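Local atomic coordinates of Rab3 interacting molecule variant 2 (Drosophila melanogaster, PDB entry 4TS6), a protein that probably acts as a presynaptic active-zone scaffold that supports neurotransmitter release, the part described here being its C2A domain. Residues P46-F51 with V96-Y101; S60-K65 with F79-L84. All blocks are in the same frame, centred on the assembly; numbering follows the deposited sequence.

Contact 1 (P46-F51 with V96-Y101); sequences PYAKVF and VTLWDY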
# COMPACT_ATOMS: atom_id res chain seq x y z
N PRO A 46 10.47 -2.92 6.41
CA PRO A 46 9.18 -2.87 5.71
C PRO A 46 9.22 -2.29 4.29
O PRO A 46 9.91 -1.31 4.04
CB PRO A 46 8.33 -1.93 6.61
CG PRO A 46 9.15 -1.70 7.87
CD PRO A 46 10.57 -1.89 7.46
N TYR A 47 8.49 -2.93 3.38
CA TYR A 47 8.19 -2.37 2.07
C TYR A 47 6.77 -2.74 1.77
O TYR A 47 6.20 -3.63 2.42
CB TYR A 47 9.09 -2.91 0.95
CG TYR A 47 8.98 -4.40 0.71
CD1 TYR A 47 9.71 -5.31 1.47
CD2 TYR A 47 8.15 -4.90 -0.29
CE1 TYR A 47 9.62 -6.69 1.23
CE2 TYR A 47 8.05 -6.27 -0.53
CZ TYR A 47 8.78 -7.15 0.23
OH TYR A 47 8.67 -8.52 -0.03
N ALA A 48 6.18 -2.08 0.78
CA ALA A 48 4.79 -2.35 0.46
C ALA A 48 4.65 -2.76 -0.98
O ALA A 48 5.42 -2.32 -1.84
CB ALA A 48 3.93 -1.13 0.77
N LYS A 49 3.68 -3.62 -1.24
CA LYS A 49 3.35 -3.97 -2.60
C LYS A 49 1.92 -3.50 -2.83
O LYS A 49 1.09 -3.57 -1.93
CB LYS A 49 3.44 -5.48 -2.80
CG LYS A 49 4.47 -5.90 -3.83
CD LYS A 49 5.29 -7.12 -3.40
CE LYS A 49 4.51 -8.42 -3.46
NZ LYS A 49 5.43 -9.61 -3.36
N VAL A 50 1.64 -3.01 -4.03
CA VAL A 50 0.28 -2.53 -4.33
C VAL A 50 -0.17 -3.19 -5.61
O VAL A 50 0.60 -3.27 -6.58
CB VAL A 50 0.26 -1.01 -4.55
CG1 VAL A 50 -1.17 -0.51 -4.74
CG2 VAL A 50 0.92 -0.31 -3.38
N PHE A 51 -1.42 -3.66 -5.63
CA PHE A 51 -2.01 -4.21 -6.86
C PHE A 51 -3.34 -3.54 -7.08
O PHE A 51 -4.04 -3.25 -6.11
CB PHE A 51 -2.27 -5.70 -6.71
CG PHE A 51 -1.05 -6.54 -6.92
CD1 PHE A 51 -0.20 -6.82 -5.87
CD2 PHE A 51 -0.76 -7.05 -8.17
CE1 PHE A 51 0.94 -7.61 -6.06
CE2 PHE A 51 0.36 -7.84 -8.38
CZ PHE A 51 1.21 -8.11 -7.32
N VAL A 96 -3.08 -3.17 -0.80
CA VAL A 96 -1.76 -2.73 -0.36
C VAL A 96 -1.31 -3.69 0.72
O VAL A 96 -1.98 -3.85 1.75
CB VAL A 96 -1.81 -1.30 0.24
CG1 VAL A 96 -0.39 -0.87 0.66
CG2 VAL A 96 -2.42 -0.30 -0.75
N THR A 97 -0.18 -4.34 0.50
CA THR A 97 0.30 -5.32 1.46
C THR A 97 1.67 -4.93 1.97
O THR A 97 2.55 -4.59 1.18
CB THR A 97 0.38 -6.72 0.83
OG1 THR A 97 -0.88 -7.05 0.23
CG2 THR A 97 0.73 -7.74 1.86
N LEU A 98 1.85 -4.95 3.29
CA LEU A 98 3.16 -4.69 3.90
C LEU A 98 3.90 -5.99 4.15
O LEU A 98 3.31 -6.96 4.65
CB LEU A 98 3.02 -3.94 5.23
CG LEU A 98 3.21 -2.42 5.18
CD1 LEU A 98 2.30 -1.84 4.14
CD2 LEU A 98 2.93 -1.78 6.53
N TRP A 99 5.20 -5.97 3.87
CA TRP A 99 6.06 -7.13 3.96
C TRP A 99 7.32 -6.76 4.71
O TRP A 99 7.76 -5.61 4.64
CB TRP A 99 6.44 -7.56 2.56
CG TRP A 99 5.26 -7.99 1.74
CD1 TRP A 99 4.50 -7.22 0.90
CD2 TRP A 99 4.69 -9.29 1.72
NE1 TRP A 99 3.50 -7.98 0.35
CE2 TRP A 99 3.59 -9.26 0.84
CE3 TRP A 99 5.02 -10.50 2.34
CZ2 TRP A 99 2.81 -10.39 0.57
CZ3 TRP A 99 4.24 -11.62 2.09
CH2 TRP A 99 3.16 -11.56 1.21
N ASP A 100 7.91 -7.73 5.41
CA ASP A 100 9.12 -7.51 6.19
C ASP A 100 10.22 -8.14 5.38
O ASP A 100 10.21 -9.35 5.17
CB ASP A 100 8.98 -8.18 7.55
CG ASP A 100 10.18 -7.94 8.46
OD1 ASP A 100 11.05 -7.10 8.12
OD2 ASP A 100 10.26 -8.59 9.52
N TYR A 101 11.12 -7.33 4.84
CA TYR A 101 12.20 -7.87 4.03
C TYR A 101 13.18 -8.69 4.88
O TYR A 101 13.79 -8.18 5.83
CB TYR A 101 12.92 -6.75 3.28
CG TYR A 101 14.21 -7.18 2.62
CD1 TYR A 101 14.20 -7.96 1.47
CD2 TYR A 101 15.43 -6.80 3.14
CE1 TYR A 101 15.38 -8.35 0.86
CE2 TYR A 101 16.62 -7.18 2.53
CZ TYR A 101 16.58 -7.95 1.39
OH TYR A 101 17.76 -8.33 0.80
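The carbonyl oxygen of Thr97 is gripped by two successive residues of strand 46-51: the amide N of Lys49 donates to Thr97 O at 2.8 Å in a nearly straight bond, and the CA of Ala48 leans on the same oxygen with a CA-H...O contact. Tyr47 O is treated likewise, taking the N-H of Trp99 at 2.9 Å and a softer approach from the CA of Leu98. With Tyr47 N to Trp99 O and Thr97 N to Lys49 O, these bonds make Tyr47-Trp99 and Lys49-Thr97 the hydrogen-bonded pairs of an antiparallel ladder, a good example of how a sheet sorts its side chains by face. On the face that carries Tyr47, Lys49, Thr97 and Trp99, the two aromatic side chains and the lysine do most of the work. Tyr47 has its CG between the backbone N and the carbonyl carbon (chi1 63°), a turn that brings the ring back over the neighbouring strand, where Trp99 CB sits above one ring face, 3.3 Å from Tyr47 CZ. The two ring systems are nearly parallel, 21° apart, but slid so far that they barely overlap. Lys49 bends at its second and third torsions and carries NZ over the indole, 4.8 Å from the centroid of the five-membered ring of Trp99, a cation-pi contact. An alanine in place of this tyrosine would probably leave Trp99 CB without its ring partner and Asn107 without the hydroxyl it bonds to. On the other face, Ala48 CB meets Leu98 CD1 at 3.8 Å and the valines Val50 and Val96 lie side by side. Ala48, Val50 and Val96 of this face pack on Leu29, and Leu98 on Ala32, of strand 24-33 in the opposing sheet, while strands 62-63 and 108-116 flank the pair within its own sheet.

Contact 2 (S60-K65 with F79-L84); sequences SKRRTK and FVYSGL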
# COMPACT_ATOMS: atom_id res chain seq x y z
N SER A 60 0.07 -4.62 -12.96
CA SER A 60 -0.69 -4.05 -11.86
C SER A 60 0.20 -3.81 -10.64
O SER A 60 -0.11 -3.00 -9.77
CB SER A 60 -1.84 -4.98 -11.50
OG SER A 60 -2.56 -4.51 -10.37
N LYS A 61 1.31 -4.54 -10.58
CA LYS A 61 2.22 -4.50 -9.44
C LYS A 61 3.00 -3.20 -9.28
O LYS A 61 3.59 -2.68 -10.23
CB LYS A 61 3.23 -5.65 -9.56
CG LYS A 61 4.21 -5.75 -8.40
CD LYS A 61 4.34 -7.19 -7.94
CE LYS A 61 5.74 -7.73 -8.04
NZ LYS A 61 5.76 -9.17 -7.62
N ARG A 62 3.03 -2.68 -8.05
CA ARG A 62 3.93 -1.59 -7.69
C ARG A 62 4.61 -1.98 -6.39
O ARG A 62 4.06 -2.75 -5.60
CB ARG A 62 3.17 -0.28 -7.47
CG ARG A 62 2.37 0.20 -8.68
CD ARG A 62 3.28 0.59 -9.85
NE ARG A 62 2.49 1.26 -10.88
CZ ARG A 62 1.86 0.63 -11.87
NH1 ARG A 62 1.95 -0.70 -11.96
NH2 ARG A 62 1.16 1.31 -12.75
N ARG A 63 5.81 -1.45 -6.14
CA ARG A 63 6.52 -1.83 -4.93
C ARG A 63 7.32 -0.64 -4.42
O ARG A 63 7.97 0.04 -5.21
CB ARG A 63 7.43 -3.03 -5.26
CG ARG A 63 8.29 -3.49 -4.11
CD ARG A 63 9.35 -4.48 -4.56
NE ARG A 63 10.34 -4.71 -3.52
CZ ARG A 63 10.69 -5.91 -3.07
NH1 ARG A 63 10.13 -7.00 -3.60
NH2 ARG A 63 11.59 -6.03 -2.11
N THR A 64 7.26 -0.36 -3.12
CA THR A 64 8.02 0.75 -2.55
C THR A 64 9.44 0.31 -2.33
O THR A 64 9.74 -0.88 -2.35
CB THR A 64 7.48 1.13 -1.17
OG1 THR A 64 7.70 0.04 -0.27
CG2 THR A 64 5.98 1.46 -1.23
N LYS A 65 10.32 1.27 -2.07
CA LYS A 65 11.64 0.92 -1.59
C LYS A 65 11.51 0.29 -0.21
O LYS A 65 10.50 0.45 0.48
CB LYS A 65 12.54 2.16 -1.52
CG LYS A 65 12.07 3.16 -0.49
CD LYS A 65 13.00 4.36 -0.37
CE LYS A 65 12.23 5.58 0.14
NZ LYS A 65 11.01 5.79 -0.69
N PHE A 79 2.42 6.21 -6.76
CA PHE A 79 2.28 5.31 -7.90
C PHE A 79 1.09 5.76 -8.73
O PHE A 79 0.15 6.34 -8.20
CB PHE A 79 2.06 3.87 -7.43
CG PHE A 79 3.18 3.32 -6.58
CD1 PHE A 79 4.47 3.20 -7.09
CD2 PHE A 79 2.94 2.92 -5.27
CE1 PHE A 79 5.51 2.69 -6.30
CE2 PHE A 79 3.96 2.42 -4.48
CZ PHE A 79 5.25 2.30 -5.00
N VAL A 80 1.14 5.50 -10.03
CA VAL A 80 0.06 5.94 -10.91
C VAL A 80 -0.48 4.75 -11.71
O VAL A 80 0.30 3.94 -12.21
CB VAL A 80 0.56 7.04 -11.88
CG1 VAL A 80 -0.53 7.40 -12.87
CG2 VAL A 80 0.98 8.27 -11.11
N TYR A 81 -1.81 4.63 -11.78
CA TYR A 81 -2.45 3.63 -12.62
C TYR A 81 -3.20 4.36 -13.71
O TYR A 81 -4.06 5.17 -13.41
CB TYR A 81 -3.44 2.81 -11.80
CG TYR A 81 -2.78 1.84 -10.85
CD1 TYR A 81 -2.25 0.64 -11.31
CD2 TYR A 81 -2.68 2.13 -9.50
CE1 TYR A 81 -1.64 -0.26 -10.45
CE2 TYR A 81 -2.06 1.23 -8.61
CZ TYR A 81 -1.54 0.04 -9.11
OH TYR A 81 -0.93 -0.87 -8.26
N SER A 82 -2.88 4.06 -14.97
CA SER A 82 -3.40 4.83 -16.11
C SER A 82 -4.52 4.13 -16.86
O SER A 82 -4.81 2.95 -16.63
CB SER A 82 -2.24 5.13 -17.07
OG SER A 82 -1.19 5.77 -16.38
N GLY A 83 -5.17 4.86 -17.77
CA GLY A 83 -6.20 4.27 -18.62
C GLY A 83 -7.49 3.92 -17.90
O GLY A 83 -8.15 2.93 -18.25
N LEU A 84 -7.88 4.75 -16.93
CA LEU A 84 -9.05 4.45 -16.09
C LEU A 84 -10.06 5.60 -16.04
O LEU A 84 -9.70 6.72 -15.67
CB LEU A 84 -8.58 4.14 -14.66
CG LEU A 84 -7.74 2.87 -14.53
CD1 LEU A 84 -7.00 2.82 -13.19
CD2 LEU A 84 -8.62 1.64 -14.71
O HOH W 1 3.47 4.16 -10.96
O HOH W 2 -0.94 2.00 -15.29
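Arg62 threads between two aromatic side chains and meets each with a different part of itself. Its CB stands over the centre of the Phe79 ring, 3.7 Å from the centroid, as a CH-pi contact, while the guanidinium plane is turned almost perpendicular to that ring, 86° away. Against Tyr81 the guanidinium is only 32° from parallel, and Tyr81 CE1 lies over one of its faces in an off-centre cation-pi contact. The bend at chi2 (-66°) directs the chain from one ring to the other, and NH2 then reaches Val80 O at 2.8 Å. NH1 is bound to Lys61 O and to Lys59 O, so that bonds on two terminal nitrogens restrain the group's rotation. Two strands from different sheets of the C2 beta-sandwich meet here: 62-63 edges one sheet and 74-81 the other, and side chains and water join them where the backbones stand too far apart to pair. One water accepts from both Arg62 NE and Val80 N, at 2.8 Å from the latter. The Tyr81 hydroxyl donates to Ser60 O at 2.7 Å, nearly in line with the carbonyl, and that oxygen lies at the ring edge. Farther along, Thr64 CG2 comes in the plane of the Phe79 ring, at its edge, 3.9 Å from CZ, while the Thr64 hydroxyl binds Lys65 O and Ala48 N.

After strands 11-19 and 24-33 of one sheet, the chain lays down strand 46-53 of the other, passes through 60-65 and crosses to strand 74-81, where contact 2 closes a short loop of 13 intervening residues. It then continues to strand 93-100, and contact 1 closes the longer loop, with 44 residues between its segments, so that contact 2 is nested wholly inside it. Contact 1 joins neighbouring strands within one sheet; contact 2 bridges the edges of both sheets. The two meet along strand 46-53, where Val50 N probably bonds to Arg62 O and Phe51 packs on Lys61, linking the ladder to the sandwich edge.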